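Local structure of purine nucleoside phosphorylase (5KO5) at residues Phe131-Gly136 with Gln174-Ile179; Ser165-Arg170 with Pro225-Ala230. The protein probably catalyses the reversible phosphorolysis of purine nucleosides to free base and ribose 1-phosphate, and here holds cytosine in its ligand pocket. All blocks are in the same frame, centred on the assembly; numbering follows the deposited sequence.

Contact 1. Residues Phe131-Gly136 with Gln174-Ile179; sequences FVLIKG and QLALKI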
loop_
_atom_site.group_PDB
_atom_site.type_symbol
_atom_site.label_atom_id
_atom_site.label_comp_id
_atom_site.label_asym_id
_atom_site.label_seq_id
_atom_site.Cartn_x
_atom_site.Cartn_y
_atom_site.Cartn_z
ATOM N N PHE A 131 25.821 7.708 -9.751
ATOM C CA PHE A 131 25.181 8.330 -8.600
ATOM C C PHE A 131 23.990 9.144 -9.083
ATOM O O PHE A 131 24.066 9.814 -10.118
ATOM C CB PHE A 131 26.135 9.275 -7.872
ATOM C CG PHE A 131 27.385 8.619 -7.373
ATOM C CD1 PHE A 131 27.339 7.720 -6.317
ATOM C CD2 PHE A 131 28.610 8.918 -7.941
ATOM C CE1 PHE A 131 28.506 7.119 -5.848
ATOM C CE2 PHE A 131 29.774 8.326 -7.477
ATOM C CZ PHE A 131 29.718 7.426 -6.429
ATOM N N VAL A 132 22.898 9.106 -8.323
ATOM C CA VAL A 132 21.721 9.920 -8.614
ATOM C C VAL A 132 21.427 10.826 -7.424
ATOM O O VAL A 132 21.153 10.343 -6.316
ATOM C CB VAL A 132 20.506 9.059 -8.981
ATOM C CG1 VAL A 132 19.291 9.944 -9.217
ATOM C CG2 VAL A 132 20.816 8.229 -10.223
ATOM N N LEU A 133 21.508 12.138 -7.650
ATOM C CA LEU A 133 21.011 13.102 -6.677
ATOM C C LEU A 133 19.490 13.053 -6.713
ATOM O O LEU A 133 18.880 13.319 -7.752
ATOM C CB LEU A 133 21.502 14.508 -7.028
ATOM C CG LEU A 133 23.010 14.650 -7.235
ATOM C CD1 LEU A 133 23.363 16.072 -7.644
ATOM C CD2 LEU A 133 23.772 14.236 -5.982
ATOM N N ILE A 134 18.872 12.693 -5.600
ATOM C CA ILE A 134 17.423 12.529 -5.589
ATOM C C ILE A 134 16.760 13.895 -5.494
ATOM O O ILE A 134 17.072 14.691 -4.602
ATOM C CB ILE A 134 16.994 11.599 -4.449
ATOM C CG1 ILE A 134 17.587 10.215 -4.694
ATOM C CG2 ILE A 134 15.451 11.526 -4.375
ATOM C CD1 ILE A 134 17.465 9.286 -3.510
ATOM N N LYS A 135 15.859 14.183 -6.433
ATOM C CA LYS A 135 15.194 15.481 -6.476
ATOM C C LYS A 135 13.706 15.403 -6.169
ATOM O O LYS A 135 13.050 16.445 -6.088
ATOM C CB LYS A 135 15.417 16.179 -7.827
ATOM C CG LYS A 135 14.834 15.441 -9.021
ATOM C CD LYS A 135 15.117 16.214 -10.310
ATOM C CE LYS A 135 14.752 15.403 -11.544
ATOM N NZ LYS A 135 13.283 15.240 -11.703
ATOM N N GLY A 136 13.170 14.205 -5.990
ATOM C CA GLY A 136 11.761 14.013 -5.699
ATOM C C GLY A 136 11.519 12.530 -5.562
ATOM O O GLY A 136 12.425 11.712 -5.778
ATOM N N GLN A 174 22.936 21.192 -5.613
ATOM C CA GLN A 174 23.871 21.982 -6.406
ATOM C C GLN A 174 25.286 21.891 -5.847
ATOM O O GLN A 174 26.251 21.784 -6.611
ATOM C CB GLN A 174 23.393 23.429 -6.465
ATOM C CG GLN A 174 22.081 23.604 -7.210
ATOM C CD GLN A 174 21.510 25.008 -7.096
ATOM O OE1 GLN A 174 22.196 25.940 -6.676
ATOM N NE2 GLN A 174 20.245 25.161 -7.468
ATOM N N LEU A 175 25.427 21.919 -4.517
ATOM C CA LEU A 175 26.749 21.785 -3.909
ATOM C C LEU A 175 27.352 20.413 -4.190
ATOM O O LEU A 175 28.541 20.305 -4.514
ATOM C CB LEU A 175 26.674 22.056 -2.405
ATOM C CG LEU A 175 27.945 21.834 -1.577
ATOM C CD1 LEU A 175 29.105 22.695 -2.078
ATOM C CD2 LEU A 175 27.674 22.098 -0.107
ATOM N N ALA A 176 26.552 19.351 -4.060
ATOM C CA ALA A 176 27.053 18.010 -4.350
ATOM C C ALA A 176 27.553 17.909 -5.786
ATOM O O ALA A 176 28.638 17.364 -6.038
ATOM C CB ALA A 176 25.971 16.964 -4.070
ATOM N N LEU A 177 26.781 18.437 -6.741
ATOM C CA LEU A 177 27.213 18.413 -8.135
ATOM C C LEU A 177 28.478 19.233 -8.331
ATOM O O LEU A 177 29.389 18.811 -9.053
ATOM C CB LEU A 177 26.104 18.924 -9.057
ATOM C CG LEU A 177 26.483 18.952 -10.544
ATOM C CD1 LEU A 177 26.778 17.537 -11.045
ATOM C CD2 LEU A 177 25.413 19.627 -11.403
ATOM N N LYS A 178 28.558 20.403 -7.690
ATOM C CA LYS A 178 29.729 21.259 -7.848
ATOM C C LYS A 178 30.999 20.544 -7.407
ATOM O O LYS A 178 32.037 20.636 -8.073
ATOM C CB LYS A 178 29.546 22.550 -7.049
ATOM C CG LYS A 178 30.721 23.507 -7.160
ATOM C CD LYS A 178 30.425 24.604 -8.155
ATOM C CE LYS A 178 29.491 25.641 -7.563
ATOM N NZ LYS A 178 29.135 26.692 -8.556
ATOM N N ILE A 179 30.933 19.824 -6.286
ATOM C CA ILE A 179 32.100 19.100 -5.795
ATOM C C ILE A 179 32.475 17.966 -6.743
ATOM O O ILE A 179 33.660 17.684 -6.957
ATOM C CB ILE A 179 31.857 18.618 -4.352
ATOM C CG1 ILE A 179 31.809 19.823 -3.407
ATOM C CG2 ILE A 179 32.940 17.634 -3.919
ATOM C CD1 ILE A 179 31.224 19.518 -2.047
#
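Leu133 is the one residue of strand segment 131-136 that reaches helix segment 174-179, and the packing between the two is wholly apolar. Its isobutyl end divides between neighbouring helix residues: CD2 comes up to the methyl carbon CB of Ala176 at 4.0 Å, while CD1 lies 4.2 Å from CB of Leu177. The CA-CB bonds of Leu133 and Ala176 point at the opposite segment, and a single methyl of each makes the contact between them, whereas Leu177 offers the root of its side chain. With CG anti to the carbonyl carbon (chi1 -52°) and the chain extended beyond it, Leu133 spans a gap in which its CA and that of Ala176 are 8.1 Å apart.

The backbone polar atoms near the contact bond to other elements or within the helix. The backbone of Leu133 is bonded to His190 and Gly192 of the adjacent parallel strand 189-196, and within the helix Lys178 N donates to Gln174 O (2.9 Å). Ala176 O also accepts from Trp276 NE1, tying helix 170-182 to helix 259-283. Phe131, two residues along the strand from Leu133, meets the ring of the same tryptophan.

Leu133 and Ala176 are buried, and the arrangement is the helix-on-sheet packing of the alpha/beta phosphorylase fold, with helix 170-182 packing over part of one face of the central mixed sheet.

Contact 2. Residues Ser165-Arg170 with Pro225-Ala230; sequences SNAYDR and PEVIIA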
loop_
_atom_site.group_PDB
_atom_site.type_symbol
_atom_site.label_atom_id
_atom_site.label_comp_id
_atom_site.label_asym_id
_atom_site.label_seq_id
_atom_site.Cartn_x
_atom_site.Cartn_y
_atom_site.Cartn_z
ATOM N N SER A 165 7.262 19.461 -1.411
ATOM C CA SER A 165 7.773 20.106 -2.620
ATOM C C SER A 165 9.238 20.498 -2.488
ATOM O O SER A 165 9.947 20.583 -3.498
ATOM C CB SER A 165 6.935 21.340 -2.948
ATOM O OG SER A 165 5.578 20.989 -3.156
ATOM N N ASN A 166 9.709 20.755 -1.268
ATOM C CA ASN A 166 11.103 21.109 -1.025
ATOM C C ASN A 166 11.765 20.115 -0.079
ATOM O O ASN A 166 12.656 20.475 0.696
ATOM C CB ASN A 166 11.236 22.542 -0.509
ATOM C CG ASN A 166 10.598 23.556 -1.440
ATOM O OD1 ASN A 166 9.811 24.401 -1.010
ATOM N ND2 ASN A 166 10.925 23.469 -2.724
ATOM N N ALA A 167 11.343 18.853 -0.147
ATOM C CA ALA A 167 11.921 17.827 0.714
ATOM C C ALA A 167 13.393 17.603 0.407
ATOM O O ALA A 167 14.179 17.331 1.320
ATOM C CB ALA A 167 11.146 16.524 0.549
ATOM N N TYR A 168 13.785 17.724 -0.860
ATOM C CA TYR A 168 15.167 17.527 -1.302
ATOM C C TYR A 168 15.746 18.896 -1.648
ATOM O O TYR A 168 15.492 19.440 -2.725
ATOM C CB TYR A 168 15.197 16.578 -2.496
ATOM C CG TYR A 168 14.564 15.248 -2.176
ATOM C CD1 TYR A 168 15.305 14.247 -1.555
ATOM C CD2 TYR A 168 13.221 14.994 -2.448
ATOM C CE1 TYR A 168 14.745 13.023 -1.228
ATOM C CE2 TYR A 168 12.650 13.765 -2.120
ATOM C CZ TYR A 168 13.418 12.785 -1.504
ATOM O OH TYR A 168 12.870 11.565 -1.182
ATOM N N ASP A 169 16.537 19.447 -0.727
ATOM C CA ASP A 169 17.029 20.817 -0.847
ATOM C C ASP A 169 17.804 21.037 -2.146
ATOM O O ASP A 169 18.729 20.289 -2.475
ATOM C CB ASP A 169 17.915 21.120 0.360
ATOM C CG ASP A 169 18.328 22.571 0.434
ATOM O OD1 ASP A 169 17.563 23.380 0.999
ATOM O OD2 ASP A 169 19.413 22.906 -0.079
ATOM N N ARG A 170 17.428 22.086 -2.884
ATOM C CA ARG A 170 18.060 22.345 -4.174
ATOM C C ARG A 170 19.509 22.782 -4.012
ATOM O O ARG A 170 20.385 22.327 -4.757
ATOM C CB ARG A 170 17.265 23.396 -4.943
ATOM C CG ARG A 170 16.173 22.826 -5.828
ATOM C CD ARG A 170 14.802 23.316 -5.407
ATOM N NE ARG A 170 13.803 23.062 -6.441
ATOM C CZ ARG A 170 13.244 24.005 -7.189
ATOM N NH1 ARG A 170 13.573 25.279 -7.012
ATOM N NH2 ARG A 170 12.348 23.678 -8.111
ATOM N N PRO A 225 11.125 7.223 3.996
ATOM C CA PRO A 225 10.599 7.437 5.362
ATOM C C PRO A 225 11.417 8.448 6.143
ATOM O O PRO A 225 10.854 9.359 6.765
ATOM C CB PRO A 225 10.644 6.032 5.990
ATOM C CG PRO A 225 10.556 5.092 4.780
ATOM C CD PRO A 225 11.373 5.791 3.720
ATOM N N GLU A 226 12.743 8.345 6.058
ATOM C CA GLU A 226 13.603 9.276 6.781
ATOM C C GLU A 226 13.466 10.681 6.231
ATOM O O GLU A 226 13.456 11.650 7.003
ATOM C CB GLU A 226 15.064 8.832 6.682
ATOM C CG GLU A 226 15.372 7.555 7.412
ATOM C CD GLU A 226 15.389 6.350 6.504
ATOM O OE1 GLU A 226 14.515 6.268 5.627
ATOM O OE2 GLU A 226 16.276 5.482 6.672
ATOM N N VAL A 227 13.389 10.814 4.901
ATOM C CA VAL A 227 13.192 12.115 4.271
ATOM C C VAL A 227 11.934 12.783 4.801
ATOM O O VAL A 227 11.926 13.987 5.090
ATOM C CB VAL A 227 13.135 11.970 2.736
ATOM C CG1 VAL A 227 12.713 13.288 2.100
ATOM C CG2 VAL A 227 14.484 11.524 2.182
ATOM N N ILE A 228 10.848 12.018 4.930
ATOM C CA ILE A 228 9.580 12.598 5.353
ATOM C C ILE A 228 9.650 13.035 6.808
ATOM O O ILE A 228 9.184 14.123 7.156
ATOM C CB ILE A 228 8.439 11.612 5.074
ATOM C CG1 ILE A 228 8.195 11.562 3.565
ATOM C CG2 ILE A 228 7.163 11.991 5.838
ATOM C CD1 ILE A 228 7.211 10.468 3.113
ATOM N N ILE A 229 10.245 12.214 7.679
ATOM C CA ILE A 229 10.354 12.615 9.081
ATOM C C ILE A 229 11.226 13.856 9.207
ATOM O O ILE A 229 10.899 14.784 9.958
ATOM C CB ILE A 229 10.858 11.446 9.955
ATOM C CG1 ILE A 229 9.875 10.271 9.909
ATOM C CG2 ILE A 229 11.060 11.927 11.401
ATOM C CD1 ILE A 229 8.424 10.624 10.299
ATOM N N ALA A 230 12.331 13.903 8.458
ATOM C CA ALA A 230 13.201 15.077 8.478
ATOM C C ALA A 230 12.461 16.315 7.976
ATOM O O ALA A 230 12.496 17.378 8.617
ATOM C CB ALA A 230 14.445 14.811 7.629
#
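The irregular segment 165-170, which leads into helix 170-182, passes helix segment 225-230 most closely at Ala167 and Val227, whose CA atoms are 6.8 Å apart. The helix turn keeps its regular bonding, with Ile229 N donating to Pro225 O at 3.1 Å. Within the loop segment, Asp169 is the N-cap of helix 170-182, its OD2 accepting from Leu172 N, and its backbone is bonded to Val237.

Val227 carries the helix side of the contact alone. Its CG1, anti to the backbone N (chi1 171°), touches both loop residues: CB of Ala167 at 3.9 Å and CZ of Tyr168 at 3.7 Å. The CG2 branch extends the contact along the ring, 3.7 Å from CE1 of Tyr168. This valine thus joins loop to helix 224-232 in the buried core of the alpha/beta phosphorylase fold, where it also packs on Val237 and Ile115 of two neighbouring parallel strands of the central sheet.

The tyrosine crosses the valine at about a right angle, and CG1 approaches its ring obliquely. Although the CA-CB bond of Tyr168 does not aim at the helix, the far end of the ring reaches it. Tyr168 OH lies 3.7 Å from each Val227 methyl, CG1 and CG2, but has its polar partner in His137 ND1, a hydrogen bond that would restrain the phenol end beside the valine.

The centres of the two contacts lie 14 Å apart, and their segments alternate along the chain: 131-136, 165-170, 174-179, then 225-230. Helix 170-182 links them: contact 1 packs its middle turns on a strand of the central sheet, and contact 2 packs the loop before it against helix 224-232. They also touch directly, as CB of Tyr168 packs 3.4 Å from Ile134 O and the Lys135-Gly136 backbone lies over the CD2 side of its ring, with Gly136 N 3.6 Å from CD2 of Tyr168. Strand 236-246 borders both, pairing with strand 131-139 and packing against Tyr168 and Val227; the same strand supplies Asn245 to the cytosine pocket.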